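Local structure of putative acyl-[acyl-carrier-protein] desaturase DesA2 (1ZA0) at residues M155-R160 with A220-L225; A213-R218 with T259-A264; E159-V164 with G243-P248; R191-F196 with S255-A260. The protein may act as an acyl-[acyl-carrier-protein] desaturase of mycobacterial fatty acid biosynthesis, with a metal site inside a bundle of helices. All coordinates share one frame; numbering follows the deposited sequence.

All four contacts lie in one all-helical fold. Contacts 1 and 3 start from neighbouring turns of helix 148-172, share Glu159 and Arg160, and have centres about 9 Å apart. Contact 1 leads on to the chain leaving helix 208-221, contact 3 to the loop before helix 247-260. Contact 4 joins helix 176-206 to helix 247-260. Contact 2 joins helix 208-221 to the turn that follows helix 247-260, and its centre is about 17 Å from that of contact 3. The segments of contacts 1 and 4 alternate along the chain. Contacts 1, 3 and 4 pack later parts of the chain on two of the manganese-binding helices; contact 2 joins two later parts to each other.

Contact 1 of 4, residues M155-R160 with A220-L225. With MN (manganese (II) ion), chain B.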
loop_
_atom_site.group_PDB
_atom_site.type_symbol
_atom_site.label_atom_id
_atom_site.label_comp_id
_atom_site.label_asym_id
_atom_site.label_seq_id
_atom_site.Cartn_x
_atom_site.Cartn_y
_atom_site.Cartn_z
ATOM N N MET A 155 3.152 0.330 -10.552
ATOM C CA MET A 155 3.627 0.533 -9.225
ATOM C C MET A 155 3.407 1.966 -8.717
ATOM O O MET A 155 3.075 2.147 -7.538
ATOM C CB MET A 155 5.088 0.181 -9.110
ATOM C CG MET A 155 5.393 -1.295 -9.239
ATOM S SD MET A 155 4.469 -2.345 -8.098
ATOM C CE MET A 155 5.182 -1.691 -6.521
ATOM N N ALA A 156 3.499 2.965 -9.597
ATOM C CA ALA A 156 3.261 4.316 -9.152
ATOM C C ALA A 156 1.820 4.513 -8.711
ATOM O O ALA A 156 1.549 5.151 -7.659
ATOM C CB ALA A 156 3.661 5.344 -10.287
ATOM N N PHE A 157 0.890 3.991 -9.494
ATOM C CA PHE A 157 -0.498 4.120 -9.151
ATOM C C PHE A 157 -0.845 3.302 -7.890
ATOM O O PHE A 157 -1.664 3.700 -7.094
ATOM C CB PHE A 157 -1.362 3.623 -10.286
ATOM C CG PHE A 157 -1.624 4.626 -11.330
ATOM C CD1 PHE A 157 -2.478 5.678 -11.085
ATOM C CD2 PHE A 157 -1.056 4.487 -12.621
ATOM C CE1 PHE A 157 -2.753 6.616 -12.059
ATOM C CE2 PHE A 157 -1.341 5.450 -13.636
ATOM C CZ PHE A 157 -2.170 6.513 -13.340
ATOM N N TYR A 158 -0.295 2.097 -7.826
ATOM C CA TYR A 158 -0.602 1.150 -6.785
ATOM C C TYR A 158 -0.070 1.671 -5.425
ATOM O O TYR A 158 -0.795 1.640 -4.435
ATOM C CB TYR A 158 -0.007 -0.238 -7.130
ATOM C CG TYR A 158 -0.250 -1.298 -6.054
ATOM C CD1 TYR A 158 -1.467 -1.961 -6.001
ATOM C CD2 TYR A 158 0.707 -1.597 -5.097
ATOM C CE1 TYR A 158 -1.732 -2.932 -5.029
ATOM C CE2 TYR A 158 0.449 -2.579 -4.109
ATOM C CZ TYR A 158 -0.786 -3.221 -4.079
ATOM O OH TYR A 158 -1.098 -4.199 -3.139
ATOM N N GLU A 159 1.138 2.220 -5.405
ATOM C CA GLU A 159 1.631 2.907 -4.240
ATOM C C GLU A 159 0.831 4.139 -3.878
ATOM O O GLU A 159 0.642 4.414 -2.706
ATOM C CB GLU A 159 3.119 3.235 -4.346
ATOM C CG GLU A 159 3.974 1.993 -4.426
ATOM C CD GLU A 159 4.063 1.339 -3.025
ATOM O OE1 GLU A 159 3.369 1.849 -2.072
ATOM O OE2 GLU A 159 4.828 0.405 -2.836
ATOM N N ARG A 160 0.307 4.860 -4.859
ATOM C CA ARG A 160 -0.519 6.000 -4.520
ATOM C C ARG A 160 -1.842 5.522 -3.874
ATOM O O ARG A 160 -2.289 6.119 -2.948
ATOM C CB ARG A 160 -0.832 6.843 -5.756
ATOM C CG ARG A 160 -1.598 8.158 -5.408
ATOM C CD ARG A 160 -1.688 9.127 -6.584
ATOM N NE ARG A 160 -2.100 10.465 -6.191
ATOM C CZ ARG A 160 -1.339 11.537 -6.056
ATOM N NH1 ARG A 160 -0.037 11.500 -6.250
ATOM N NH2 ARG A 160 -1.921 12.670 -5.691
ATOM N N ALA A 220 -7.489 2.925 -16.987
ATOM C CA ALA A 220 -8.791 2.337 -17.376
ATOM C C ALA A 220 -9.042 1.044 -16.587
ATOM O O ALA A 220 -10.198 0.710 -16.348
ATOM C CB ALA A 220 -8.854 2.031 -18.867
ATOM N N ASP A 221 -7.981 0.345 -16.202
ATOM C CA ASP A 221 -8.111 -1.010 -15.664
ATOM C C ASP A 221 -7.876 -1.154 -14.161
ATOM O O ASP A 221 -8.113 -2.245 -13.627
ATOM C CB ASP A 221 -7.236 -2.020 -16.455
ATOM C CG ASP A 221 -5.843 -2.239 -15.834
ATOM O OD1 ASP A 221 -5.625 -1.943 -14.615
ATOM O OD2 ASP A 221 -4.905 -2.755 -16.493
ATOM N N LEU A 222 -7.427 -0.084 -13.476
ATOM C CA LEU A 222 -7.097 -0.158 -12.036
ATOM C C LEU A 222 -8.346 -0.440 -11.235
ATOM O O LEU A 222 -9.368 0.177 -11.467
ATOM C CB LEU A 222 -6.562 1.177 -11.506
ATOM C CG LEU A 222 -5.063 1.237 -11.420
ATOM C CD1 LEU A 222 -4.631 2.737 -11.419
ATOM C CD2 LEU A 222 -4.586 0.534 -10.199
ATOM N N ASP A 223 -8.256 -1.305 -10.248
ATOM C CA ASP A 223 -9.440 -1.566 -9.378
ATOM C C ASP A 223 -9.126 -1.146 -7.930
ATOM O O ASP A 223 -8.010 -0.794 -7.628
ATOM C CB ASP A 223 -9.846 -3.047 -9.455
ATOM C CG ASP A 223 -11.421 -3.279 -9.382
ATOM O OD1 ASP A 223 -12.186 -2.462 -8.800
ATOM O OD2 ASP A 223 -11.952 -4.300 -9.854
ATOM N N VAL A 224 -10.103 -1.157 -7.046
ATOM C CA VAL A 224 -9.820 -0.797 -5.660
ATOM C C VAL A 224 -8.914 -1.837 -5.003
ATOM O O VAL A 224 -8.860 -3.006 -5.403
ATOM C CB VAL A 224 -11.111 -0.591 -4.807
ATOM C CG1 VAL A 224 -12.082 0.358 -5.508
ATOM C CG2 VAL A 224 -11.763 -1.878 -4.496
ATOM N N LEU A 225 -8.184 -1.400 -3.995
ATOM C CA LEU A 225 -7.308 -2.317 -3.281
ATOM C C LEU A 225 -8.094 -3.489 -2.708
ATOM O O LEU A 225 -9.097 -3.319 -2.017
ATOM C CB LEU A 225 -6.503 -1.588 -2.197
ATOM C CG LEU A 225 -5.477 -0.589 -2.705
ATOM C CD1 LEU A 225 -4.951 0.142 -1.455
ATOM C CD2 LEU A 225 -4.342 -1.212 -3.455
HETATM MN MN MN B . 4.351 0.514 -0.514
HETATM O O HOH W 1 2.610 -0.647 -1.083
#
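Phe157 and Tyr158 stand next to each other on helix 148-172, and each receives one leucine methyl group. CD1 of Leu222 lies 3.6 Å from CG of Phe157. The same methyl is also close to CB and CD1 of Phe157, so it sits at the root of the ring and leaves the far end to other partners. CD2 of Leu225 comes 3.5 Å from CE1 of Tyr158. Both methyls approach their rings at a slant. Tyr158 has CG anti to its backbone N (chi1 178°), which carries the ring toward Leu225 although its CB does not head that way. Leu75 of helix 63-77 touches both Tyr158 and Leu225.

Helix 148-172 is one of the helices of the ferritin-like bundle that carry the metal site. Helix 208-221 ends at Asp221, and the chain leaving it packs along helix 148-172 in an extended path. Leu222 points at the helix, and Leu225 brings the end of its side chain to it.

No hydrogen bond crosses between the segments. Within the loop, the backbone N of Val224 bonds to OD1 of Asp223 at 3.0 Å.

Metal binding belongs to the next residue of the helix. Glu159 holds the manganese with both carboxylate oxygens, OE1 at 2.3 Å and OE2 at 2.4 Å. A water also binds the manganese, at 2.2 Å. Glu107, Glu189 and His192 bind the same ion, and Trp103 NE1 bonds to OE2 of Glu159.

Contact 2 of 4, residues A213-R218 with T259-A264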
loop_
_atom_site.group_PDB
_atom_site.type_symbol
_atom_site.label_atom_id
_atom_site.label_comp_id
_atom_site.label_asym_id
_atom_site.label_seq_id
_atom_site.Cartn_x
_atom_site.Cartn_y
_atom_site.Cartn_z
ATOM N N ALA A 213 0.771 5.596 -23.147
ATOM C CA ALA A 213 -0.094 4.462 -23.416
ATOM C C ALA A 213 -0.225 3.569 -22.194
ATOM O O ALA A 213 -1.281 3.079 -21.943
ATOM C CB ALA A 213 0.451 3.625 -24.604
ATOM N N ALA A 214 0.875 3.354 -21.494
ATOM C CA ALA A 214 0.857 2.585 -20.268
ATOM C C ALA A 214 -0.030 3.281 -19.213
ATOM O O ALA A 214 -0.831 2.631 -18.564
ATOM C CB ALA A 214 2.244 2.347 -19.784
ATOM N N ILE A 215 0.037 4.600 -19.109
ATOM C CA ILE A 215 -0.749 5.312 -18.120
ATOM C C ILE A 215 -2.211 5.224 -18.472
ATOM O O ILE A 215 -3.078 5.001 -17.587
ATOM C CB ILE A 215 -0.259 6.795 -17.984
ATOM C CG1 ILE A 215 1.157 6.834 -17.417
ATOM C CG2 ILE A 215 -1.262 7.589 -17.134
ATOM C CD1 ILE A 215 1.879 8.191 -17.555
ATOM N N ALA A 216 -2.518 5.352 -19.762
ATOM C CA ALA A 216 -3.908 5.218 -20.220
ATOM C C ALA A 216 -4.496 3.860 -19.893
ATOM O O ALA A 216 -5.604 3.769 -19.370
ATOM C CB ALA A 216 -4.014 5.492 -21.748
ATOM N N ALA A 217 -3.732 2.813 -20.136
ATOM C CA ALA A 217 -4.237 1.437 -19.945
ATOM C C ALA A 217 -4.458 1.098 -18.450
ATOM O O ALA A 217 -5.468 0.488 -18.095
ATOM C CB ALA A 217 -3.286 0.444 -20.594
ATOM N N ARG A 218 -3.518 1.494 -17.577
ATOM C CA ARG A 218 -3.685 1.364 -16.128
ATOM C C ARG A 218 -4.847 2.189 -15.604
ATOM O O ARG A 218 -5.656 1.678 -14.842
ATOM C CB ARG A 218 -2.395 1.708 -15.404
ATOM C CG ARG A 218 -1.354 0.629 -15.519
ATOM C CD ARG A 218 -1.855 -0.883 -15.232
ATOM N NE ARG A 218 -1.279 -1.768 -16.253
ATOM C CZ ARG A 218 -1.829 -2.109 -17.445
ATOM N NH1 ARG A 218 -1.129 -2.873 -18.262
ATOM N NH2 ARG A 218 -3.053 -1.750 -17.825
ATOM N N THR A 259 -2.408 14.293 -13.397
ATOM C CA THR A 259 -2.207 15.717 -13.265
ATOM C C THR A 259 -0.812 16.030 -12.751
ATOM O O THR A 259 -0.127 16.901 -13.308
ATOM C CB THR A 259 -3.342 16.333 -12.339
ATOM O OG1 THR A 259 -4.642 16.113 -12.936
ATOM C CG2 THR A 259 -3.222 17.844 -12.152
ATOM N N ALA A 260 -0.369 15.298 -11.719
ATOM C CA ALA A 260 0.924 15.501 -11.107
ATOM C C ALA A 260 2.086 15.180 -12.082
ATOM O O ALA A 260 3.176 15.681 -11.882
ATOM C CB ALA A 260 1.044 14.662 -9.836
ATOM N N TRP A 261 1.865 14.305 -13.080
ATOM C CA TRP A 261 2.819 14.102 -14.199
ATOM C C TRP A 261 2.743 15.176 -15.291
ATOM O O TRP A 261 3.435 15.080 -16.296
ATOM C CB TRP A 261 2.656 12.692 -14.868
ATOM C CG TRP A 261 3.338 11.568 -14.056
ATOM C CD1 TRP A 261 4.571 11.584 -13.500
ATOM C CD2 TRP A 261 2.781 10.298 -13.777
ATOM N NE1 TRP A 261 4.828 10.400 -12.854
ATOM C CE2 TRP A 261 3.731 9.579 -13.029
ATOM C CE3 TRP A 261 1.562 9.690 -14.086
ATOM C CZ2 TRP A 261 3.477 8.326 -12.541
ATOM C CZ3 TRP A 261 1.328 8.449 -13.672
ATOM C CH2 TRP A 261 2.283 7.752 -12.887
ATOM N N GLY A 262 1.831 16.129 -15.161
ATOM C CA GLY A 262 1.753 17.227 -16.096
ATOM C C GLY A 262 0.927 16.825 -17.295
ATOM O O GLY A 262 0.944 17.481 -18.345
ATOM N N LEU A 263 0.175 15.743 -17.147
ATOM C CA LEU A 263 -0.517 15.164 -18.301
ATOM C C LEU A 263 -2.012 15.432 -18.344
ATOM O O LEU A 263 -2.719 14.717 -19.047
ATOM C CB LEU A 263 -0.261 13.655 -18.372
ATOM C CG LEU A 263 1.196 13.256 -18.565
ATOM C CD1 LEU A 263 1.380 11.760 -18.394
ATOM C CD2 LEU A 263 1.772 13.759 -19.911
ATOM N N ALA A 264 -2.495 16.390 -17.548
ATOM C CA ALA A 264 -3.943 16.571 -17.356
ATOM C C ALA A 264 -4.692 16.873 -18.656
ATOM O O ALA A 264 -5.823 16.441 -18.806
ATOM C CB ALA A 264 -4.266 17.661 -16.287
#
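Ile215 has CG1 anti to its carbonyl carbon (chi1 -66°), and its second torsion extends the chain, so CD1 reaches out from helix 208-221. Trp261 and Leu263 have their CG atoms in the same relation to the backbone, and both side chains head for this methyl. CD1 of Ile215 is 3.8 Å from CE3 of Trp261. It is 3.7 Å from CD1 of Leu263. CG1 of Ile215 adds a looser touch, 4.1 Å from CZ3 of Trp261. The methyl meets the six-membered part of the indole at a slant.

Helix 247-260 gives way here to a Schellman motif. Gly262 has a positive phi of 85°, and its N bonds to O of Thr259 at 2.8 Å. The turn brings Trp261 and Leu263 to the same isoleucine from two neighbouring places in the chain. Val153 and Leu269 also pack on Ile215.

The indole nitrogen is turned to another partner. NE1 of Trp261 bonds to O of Ala197 on helix 176-206, and Arg257 makes a cation-pi contact with the ring. All three touching residues are buried, and no hydrogen bond joins the two segments. Their hold on each other is therefore one of shape and apolar burial.

Contact 3 of 4, residues E159-V164 with G243-P248; sequences ERCGAV and GIFGKP. With MN (manganese (II) ion), chain B.
Phe245 points its ring at helix 148-172 and overlaps one turn of it, from Cys161 to Val164. The far end of the ring meets Cys161. CZ of Phe245 is 3.8 Å from CB of Cys161 and 3.9 Å from its SG. The sulfur makes a sulfur-aromatic contact, 5.2 Å from the ring centroid and 70° off the ring normal, an oblique approach. CE1 of Phe245 also comes 3.7 Å from the carbonyl O of Cys161.

Val164 takes the ring at its edge. Its CG1 is near the ring plane, 4.1 Å from CE1 of Phe245, and the two side chains cross at about a right angle. In Val164 this CG1 branch is anti to the backbone N (chi1 172°), and it is the branch that does the touching.

Ile244 adds little, since its side chain leads away to Leu169 and Gln172. Its carbonyl O accepts a hydrogen bond from Asn168 ND2, farther along helix 148-172.

Phe245 thus packs on the turn that follows the manganese ligand Glu159. It belongs to a short connection. Helix 233-241 ends in a Schellman motif at Gly243, and Gly246 is the N-cap of helix 247-260. The ring packs between helix 148-172 and helix 247-260, where Leu253 touches it, and Val224 of the loop after helix 208-221 also lies against it. Leu250 and Leu225 pack on Cys161.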
loop_
_atom_site.group_PDB
_atom_site.type_symbol
_atom_site.label_atom_id
_atom_site.label_comp_id
_atom_site.label_asym_id
_atom_site.label_seq_id
_atom_site.Cartn_x
_atom_site.Cartn_y
_atom_site.Cartn_z
ATOM N N GLU A 159 1.138 2.220 -5.405
ATOM C CA GLU A 159 1.631 2.907 -4.240
ATOM C C GLU A 159 0.831 4.139 -3.878
ATOM O O GLU A 159 0.642 4.414 -2.706
ATOM C CB GLU A 159 3.119 3.235 -4.346
ATOM C CG GLU A 159 3.974 1.993 -4.426
ATOM C CD GLU A 159 4.063 1.339 -3.025
ATOM O OE1 GLU A 159 3.369 1.849 -2.072
ATOM O OE2 GLU A 159 4.828 0.405 -2.836
ATOM N N ARG A 160 0.307 4.860 -4.859
ATOM C CA ARG A 160 -0.519 6.000 -4.520
ATOM C C ARG A 160 -1.842 5.522 -3.874
ATOM O O ARG A 160 -2.289 6.119 -2.948
ATOM C CB ARG A 160 -0.832 6.843 -5.756
ATOM C CG ARG A 160 -1.598 8.158 -5.408
ATOM C CD ARG A 160 -1.688 9.127 -6.584
ATOM N NE ARG A 160 -2.100 10.465 -6.191
ATOM C CZ ARG A 160 -1.339 11.537 -6.056
ATOM N NH1 ARG A 160 -0.037 11.500 -6.250
ATOM N NH2 ARG A 160 -1.921 12.670 -5.691
ATOM N N CYS A 161 -2.431 4.456 -4.402
ATOM C CA CYS A 161 -3.577 3.810 -3.758
ATOM C C CYS A 161 -3.265 3.460 -2.292
ATOM O O CYS A 161 -4.066 3.776 -1.414
ATOM C CB CYS A 161 -4.017 2.537 -4.477
ATOM S SG CYS A 161 -4.599 2.823 -6.147
ATOM N N GLY A 162 -2.130 2.804 -2.055
ATOM C CA GLY A 162 -1.619 2.520 -0.713
ATOM C C GLY A 162 -1.555 3.744 0.165
ATOM O O GLY A 162 -1.944 3.689 1.339
ATOM N N ALA A 163 -1.029 4.842 -0.376
ATOM C CA ALA A 163 -0.821 6.058 0.387
ATOM C C ALA A 163 -2.158 6.721 0.786
ATOM O O ALA A 163 -2.289 7.094 1.949
ATOM C CB ALA A 163 0.053 7.021 -0.371
ATOM N N VAL A 164 -3.120 6.775 -0.137
ATOM C CA VAL A 164 -4.452 7.308 0.111
ATOM C C VAL A 164 -5.257 6.427 1.123
ATOM O O VAL A 164 -5.788 6.914 2.122
ATOM C CB VAL A 164 -5.205 7.448 -1.199
ATOM C CG1 VAL A 164 -6.658 7.820 -0.982
ATOM C CG2 VAL A 164 -4.492 8.544 -2.102
ATOM N N GLY A 243 -15.544 5.690 3.670
ATOM C CA GLY A 243 -14.757 6.683 2.959
ATOM C C GLY A 243 -13.238 6.417 3.059
ATOM O O GLY A 243 -12.449 7.295 2.731
ATOM N N ILE A 244 -12.813 5.240 3.519
ATOM C CA ILE A 244 -11.362 4.969 3.547
ATOM C C ILE A 244 -10.873 4.739 2.112
ATOM O O ILE A 244 -9.903 5.341 1.677
ATOM C CB ILE A 244 -11.082 3.768 4.480
ATOM C CG1 ILE A 244 -11.424 4.183 5.937
ATOM C CG2 ILE A 244 -9.700 3.163 4.307
ATOM C CD1 ILE A 244 -11.688 2.972 6.847
ATOM N N PHE A 245 -11.477 3.800 1.415
ATOM C CA PHE A 245 -11.088 3.597 0.038
ATOM C C PHE A 245 -12.194 2.949 -0.714
ATOM O O PHE A 245 -12.812 1.991 -0.268
ATOM C CB PHE A 245 -9.814 2.775 -0.075
ATOM C CG PHE A 245 -9.083 2.955 -1.370
ATOM C CD1 PHE A 245 -8.158 3.994 -1.536
ATOM C CD2 PHE A 245 -9.339 2.120 -2.448
ATOM C CE1 PHE A 245 -7.474 4.164 -2.728
ATOM C CE2 PHE A 245 -8.609 2.290 -3.669
ATOM C CZ PHE A 245 -7.690 3.310 -3.792
ATOM N N GLY A 246 -12.428 3.478 -1.906
ATOM C CA GLY A 246 -13.437 2.936 -2.821
ATOM C C GLY A 246 -13.338 3.566 -4.192
ATOM O O GLY A 246 -12.357 4.266 -4.492
ATOM N N LYS A 247 -14.377 3.359 -5.010
ATOM C CA LYS A 247 -14.309 3.729 -6.436
ATOM C C LYS A 247 -14.134 5.239 -6.563
ATOM O O LYS A 247 -13.417 5.660 -7.427
ATOM C CB LYS A 247 -15.541 3.206 -7.243
ATOM C CG LYS A 247 -15.408 1.745 -7.727
ATOM N N PRO A 248 -14.792 6.050 -5.731
ATOM C CA PRO A 248 -14.604 7.500 -5.775
ATOM C C PRO A 248 -13.187 7.964 -5.376
ATOM O O PRO A 248 -12.687 8.900 -5.963
ATOM C CB PRO A 248 -15.628 8.032 -4.745
ATOM C CG PRO A 248 -16.587 6.951 -4.527
ATOM C CD PRO A 248 -15.805 5.683 -4.727
HETATM MN MN MN B . 4.351 0.514 -0.514
HETATM O O HOH W 1 2.610 -0.647 -1.083
#

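Contact 4 of 4, residues R191-F196 with S255-A260; sequences RHEEFF and SDRITA. With MN (manganese (II) ion), chain B.
Glu193 runs out from helix 176-206 toward Arg257 of helix 247-260. Its CB points at the partner helix. CG is anti to the backbone N (chi1 -176°), and the chain stays extended beyond it. The carboxyl carbon CD lies 3.8 Å from NH1 of Arg257, in the plane of the guanidinium and at its edge. At the tip, OE2 accepts a hydrogen bond from NH1 of Arg257 at 2.9 Å, with an N-H...O angle of 151°. This bond is part of a salt bridge. The same OE2 also lies 3.4 Å from CD of Arg257.

The two flat groups stand almost at right angles, 88° apart. OE2 is close to the guanidinium plane, but NH1 comes to OE2 from above the carboxylate plane. Arg257 reaches this place by bending at its second and third torsions.

OE2 of Glu193 has a second and shorter salt bridge, to NH1 of Arg160 on helix 148-172. Two arginines thus share one carboxylate oxygen of a buried residue. This ties three helices together, 148-172, 176-206 and 247-260.

The preceding residue, His192, turns to the metal, and its ND1 binds the manganese at 2.3 Å. NE2 of His192 bonds to Glu106, a second-shell contact that can fix the turn of the imidazole ring. Glu189 and His192, three residues apart on one helix, are the Glu-X-X-His pair typical of the ferritin-like dimetal carboxylate bundle.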
loop_
_atom_site.group_PDB
_atom_site.type_symbol
_atom_site.label_atom_id
_atom_site.label_comp_id
_atom_site.label_asym_id
_atom_site.label_seq_id
_atom_site.Cartn_x
_atom_site.Cartn_y
_atom_site.Cartn_z
ATOM N N ARG A 191 6.553 7.797 0.209
ATOM C CA ARG A 191 7.919 7.618 -0.239
ATOM C C ARG A 191 8.066 6.605 -1.362
ATOM O O ARG A 191 8.825 6.839 -2.325
ATOM C CB ARG A 191 8.818 7.308 0.946
ATOM C CG ARG A 191 9.010 8.479 1.831
ATOM C CD ARG A 191 9.579 8.124 3.208
ATOM N NE ARG A 191 10.844 7.388 3.209
ATOM C CZ ARG A 191 12.054 7.960 3.104
ATOM N NH1 ARG A 191 12.172 9.252 2.856
ATOM N NH2 ARG A 191 13.163 7.234 3.178
ATOM N N HIS A 192 7.263 5.519 -1.311
ATOM C CA HIS A 192 7.280 4.514 -2.328
ATOM C C HIS A 192 6.741 5.113 -3.645
ATOM O O HIS A 192 7.303 4.915 -4.778
ATOM C CB HIS A 192 6.460 3.281 -1.867
ATOM C CG HIS A 192 7.085 2.507 -0.718
ATOM N ND1 HIS A 192 6.508 1.367 -0.178
ATOM C CD2 HIS A 192 8.192 2.766 0.035
ATOM C CE1 HIS A 192 7.299 0.912 0.793
ATOM N NE2 HIS A 192 8.294 1.761 0.977
ATOM N N GLU A 193 5.609 5.773 -3.519
ATOM C CA GLU A 193 5.000 6.369 -4.657
ATOM C C GLU A 193 5.971 7.399 -5.340
ATOM O O GLU A 193 6.003 7.467 -6.571
ATOM C CB GLU A 193 3.638 7.002 -4.318
ATOM C CG GLU A 193 2.958 7.556 -5.582
ATOM C CD GLU A 193 1.992 8.715 -5.356
ATOM O OE1 GLU A 193 1.714 9.066 -4.181
ATOM O OE2 GLU A 193 1.458 9.251 -6.389
ATOM N N GLU A 194 6.663 8.186 -4.533
ATOM C CA GLU A 194 7.504 9.302 -4.988
ATOM C C GLU A 194 8.617 8.643 -5.852
ATOM O O GLU A 194 8.935 9.081 -6.936
ATOM C CB GLU A 194 8.131 10.027 -3.797
ATOM C CG GLU A 194 9.181 11.109 -4.074
ATOM C CD GLU A 194 9.670 11.771 -2.818
ATOM O OE1 GLU A 194 9.296 11.276 -1.720
ATOM O OE2 GLU A 194 10.396 12.813 -2.856
ATOM N N PHE A 195 9.190 7.587 -5.327
ATOM C CA PHE A 195 10.267 6.845 -5.995
ATOM C C PHE A 195 9.815 6.288 -7.317
ATOM O O PHE A 195 10.405 6.634 -8.363
ATOM C CB PHE A 195 10.817 5.740 -5.079
ATOM C CG PHE A 195 12.246 5.311 -5.387
ATOM C CD1 PHE A 195 13.214 5.356 -4.407
ATOM C CD2 PHE A 195 12.590 4.807 -6.616
ATOM C CE1 PHE A 195 14.522 4.908 -4.660
ATOM C CE2 PHE A 195 13.903 4.388 -6.886
ATOM C CZ PHE A 195 14.868 4.457 -5.911
ATOM N N PHE A 196 8.738 5.484 -7.334
ATOM C CA PHE A 196 8.261 4.952 -8.604
ATOM C C PHE A 196 7.805 6.047 -9.543
ATOM O O PHE A 196 8.009 5.981 -10.772
ATOM C CB PHE A 196 7.166 3.888 -8.457
ATOM C CG PHE A 196 7.683 2.595 -7.861
ATOM C CD1 PHE A 196 8.567 1.788 -8.582
ATOM C CD2 PHE A 196 7.311 2.212 -6.587
ATOM C CE1 PHE A 196 9.051 0.601 -8.039
ATOM C CE2 PHE A 196 7.792 1.019 -6.033
ATOM C CZ PHE A 196 8.681 0.236 -6.758
ATOM N N SER A 255 -6.937 10.666 -11.411
ATOM C CA SER A 255 -6.891 12.041 -11.915
ATOM C C SER A 255 -5.739 12.862 -11.341
ATOM O O SER A 255 -5.013 13.488 -12.081
ATOM C CB SER A 255 -8.214 12.741 -11.591
ATOM O OG SER A 255 -8.256 14.045 -12.119
ATOM N N ASP A 256 -5.561 12.853 -10.032
ATOM C CA ASP A 256 -4.449 13.545 -9.407
ATOM C C ASP A 256 -3.066 13.042 -9.859
ATOM O O ASP A 256 -2.148 13.828 -9.962
ATOM C CB ASP A 256 -4.495 13.461 -7.887
ATOM C CG ASP A 256 -5.794 13.986 -7.261
ATOM O OD1 ASP A 256 -6.515 14.807 -7.878
ATOM O OD2 ASP A 256 -6.127 13.599 -6.103
ATOM N N ARG A 257 -2.905 11.755 -10.073
ATOM C CA ARG A 257 -1.610 11.225 -10.435
ATOM C C ARG A 257 -1.273 11.656 -11.880
ATOM O O ARG A 257 -0.147 12.030 -12.184
ATOM C CB ARG A 257 -1.627 9.711 -10.282
ATOM C CG ARG A 257 -0.373 8.998 -10.634
ATOM C CD ARG A 257 0.740 9.369 -9.761
ATOM N NE ARG A 257 1.546 10.429 -10.356
ATOM C CZ ARG A 257 2.491 11.051 -9.722
ATOM N NH1 ARG A 257 2.773 10.739 -8.450
ATOM N NH2 ARG A 257 3.209 11.964 -10.357
ATOM N N ILE A 258 -2.252 11.606 -12.742
ATOM C CA ILE A 258 -2.066 12.032 -14.162
ATOM C C ILE A 258 -1.687 13.501 -14.190
ATOM O O ILE A 258 -0.735 13.883 -14.863
ATOM C CB ILE A 258 -3.369 11.763 -14.940
ATOM C CG1 ILE A 258 -3.512 10.277 -15.169
ATOM C CG2 ILE A 258 -3.390 12.532 -16.309
ATOM C CD1 ILE A 258 -4.854 9.843 -15.594
ATOM N N THR A 259 -2.408 14.293 -13.397
ATOM C CA THR A 259 -2.207 15.717 -13.265
ATOM C C THR A 259 -0.812 16.030 -12.751
ATOM O O THR A 259 -0.127 16.901 -13.308
ATOM C CB THR A 259 -3.342 16.333 -12.339
ATOM O OG1 THR A 259 -4.642 16.113 -12.936
ATOM C CG2 THR A 259 -3.222 17.844 -12.152
ATOM N N ALA A 260 -0.369 15.298 -11.719
ATOM C CA ALA A 260 0.924 15.501 -11.107
ATOM C C ALA A 260 2.086 15.180 -12.082
ATOM O O ALA A 260 3.176 15.681 -11.882
ATOM C CB ALA A 260 1.044 14.662 -9.836
HETATM MN MN MN B . 4.351 0.514 -0.514
HETATM O O HOH W 1 2.610 -0.647 -1.083
#